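Local coordinates for carbohydrate kinase, pfkB family (Enterococcus faecalis, PDB 3KTN) that probably phosphorylates the sugar acid 2-keto-3-deoxygluconate, as a member of the PfkB family of carbohydrate kinases, at the interface of chains A and B. Sequence-based numbering; all coordinates share one arbitrary frame. Chains: chain A/B, Carbohydrate kinase, pfkB family.

The interface of chains A and B. Residues chain A 19-21, 96, 99; chain B 20, 273, 312, 314.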
# COMPACT_ATOMS: atom_id res chain seq x y z
N GLU A 19 8.14 -6.50 0.89
CA GLU A 19 8.38 -7.64 1.77
C GLU A 19 9.32 -8.66 1.10
O GLU A 19 10.41 -8.28 0.68
CB GLU A 19 7.03 -8.26 2.17
CG GLU A 19 6.11 -7.21 2.89
CD GLU A 19 4.74 -7.75 3.30
OE1 GLU A 19 3.74 -7.02 3.16
OE2 GLU A 19 4.65 -8.89 3.78
N TYR A 20 8.92 -9.92 1.01
CA TYR A 20 9.75 -10.96 0.38
C TYR A 20 8.99 -11.56 -0.80
O TYR A 20 9.21 -12.71 -1.18
CB TYR A 20 10.07 -12.07 1.39
CG TYR A 20 10.71 -11.57 2.67
CD1 TYR A 20 12.08 -11.32 2.74
CD2 TYR A 20 9.93 -11.34 3.80
CE1 TYR A 20 12.66 -10.83 3.92
CE2 TYR A 20 10.50 -10.85 4.98
CZ TYR A 20 11.86 -10.60 5.03
OH TYR A 20 12.42 -10.12 6.18
N LEU A 21 8.09 -10.76 -1.37
CA LEU A 21 7.27 -11.20 -2.49
C LEU A 21 8.03 -11.33 -3.81
O LEU A 21 9.05 -10.68 -4.04
CB LEU A 21 6.09 -10.23 -2.66
CG LEU A 21 5.16 -10.15 -1.45
CD1 LEU A 21 4.17 -9.00 -1.63
CD2 LEU A 21 4.41 -11.48 -1.30
N TYR A 96 14.89 -15.14 1.25
CA TYR A 96 14.69 -15.37 2.67
C TYR A 96 15.26 -16.75 2.96
O TYR A 96 15.02 -17.69 2.20
CB TYR A 96 13.20 -15.35 2.99
CG TYR A 96 12.86 -15.45 4.46
CD1 TYR A 96 12.62 -14.31 5.21
CD2 TYR A 96 12.77 -16.69 5.09
CE1 TYR A 96 12.28 -14.39 6.56
CE2 TYR A 96 12.44 -16.79 6.44
CZ TYR A 96 12.19 -15.63 7.17
OH TYR A 96 11.84 -15.72 8.49
N ARG A 99 16.27 -19.41 0.31
CA ARG A 99 15.79 -18.94 -0.99
C ARG A 99 16.62 -17.71 -1.33
O ARG A 99 16.52 -16.68 -0.66
CB ARG A 99 14.31 -18.59 -0.94
CG ARG A 99 13.75 -18.06 -2.25
CD ARG A 99 12.21 -18.12 -2.26
NE ARG A 99 11.60 -17.21 -1.28
CZ ARG A 99 11.31 -15.94 -1.54
NH1 ARG A 99 11.59 -15.42 -2.73
NH2 ARG A 99 10.74 -15.18 -0.61
N TYR B 20 3.41 -8.83 9.45
CA TYR B 20 3.03 -9.75 10.54
C TYR B 20 1.86 -9.15 11.31
O TYR B 20 1.66 -9.43 12.49
CB TYR B 20 4.20 -9.96 11.50
CG TYR B 20 5.47 -10.42 10.82
CD1 TYR B 20 5.67 -11.77 10.52
CD2 TYR B 20 6.46 -9.51 10.46
CE1 TYR B 20 6.84 -12.20 9.87
CE2 TYR B 20 7.62 -9.92 9.80
CZ TYR B 20 7.80 -11.26 9.52
OH TYR B 20 8.94 -11.67 8.88
N LEU B 273 8.83 -18.67 7.43
CA LEU B 273 8.24 -17.37 7.16
C LEU B 273 6.74 -17.63 7.01
O LEU B 273 5.91 -16.88 7.50
CB LEU B 273 8.80 -16.76 5.88
CG LEU B 273 8.19 -15.43 5.42
CD1 LEU B 273 8.33 -14.37 6.53
CD2 LEU B 273 8.87 -14.95 4.16
N THR B 312 9.91 -20.39 2.94
CA THR B 312 10.49 -19.06 2.78
C THR B 312 9.68 -18.22 1.80
O THR B 312 10.00 -17.05 1.55
CB THR B 312 11.90 -19.14 2.23
OG1 THR B 312 11.83 -19.45 0.83
CG2 THR B 312 12.71 -20.21 2.95
N GLN B 314 6.17 -16.44 0.82
CA GLN B 314 4.93 -15.95 1.43
C GLN B 314 3.73 -16.56 0.69
O GLN B 314 3.71 -16.60 -0.54
CB GLN B 314 4.87 -14.42 1.37
CG GLN B 314 5.97 -13.75 2.20
CD GLN B 314 5.91 -12.24 2.14
OE1 GLN B 314 4.97 -11.61 2.66
NE2 GLN B 314 6.90 -11.64 1.49
O HOH W 1 7.27 -14.74 -1.24
O HOH W 2 10.12 -13.77 9.69
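A:Arg99 crosses B:Thr312 at a slant and, from CB outward, meets its hydroxyl and then its carbonyl. Its CB packs near the threonine CB and hydroxyl; CG and CD continue past OG1, with CD at 3.4 Å. A bend at chi3 (66°) turns the end of the chain back toward the threonine backbone. NE then donates to B:Thr312 OG1 at 3.1 Å, nearly in the guanidinium plane, and NH2 donates to B:Thr312 O at 2.9 Å. The grip is therefore side-on, with one nitrogen on the hydroxyl and another on the carbonyl. NH2 also donates to A:Tyr20 O, on a lone pair in the carbonyl plane, which ties the guanidinium to its own chain's loop.

B:Leu273 lies against two tyrosines. Its CB sits over one face of the A:Tyr96 ring, toward the rim, 3.9 Å from the centroid, while CD1 lies by CE1 and CZ. CD2 reaches on to A:Tyr20 CD2 at 3.8 Å. The two rings meet edge to face, A:Tyr96 CD1 pointing at the middle of the A:Tyr20 ring, which should limit the rotation of both rings. From the A:Tyr96 hydroxyl a water leads to the hydroxyl of B:Tyr20.

B:Gln314, extended beyond CG, pushes its amide among A:Glu19, A:Tyr20 and A:Leu21, with A:Leu21 CD2 against its CD. As modelled, NE2 lies 2.7 Å from A:Tyr20 N and OE1 lies 3.0 Å from A:Glu19 OE2, pairing donor with donor and acceptor with acceptor. The amide is probably the other way round, which would let A:Tyr20 N donate to its oxygen and its nitrogen donate to A:Glu19 OE2. A water joins B:Gln314 N to A:Tyr20 O.

The patch, which hides 280 Å², fastens the A:19-21 turn and the loop following strand 88-93 to chain B beside B:Leu273, which directly precedes magnesium-site residue B:Asp274 in sequence. It may help hold the six-chain deposited assembly together; the structure alone does not show that this pairing exists in solution.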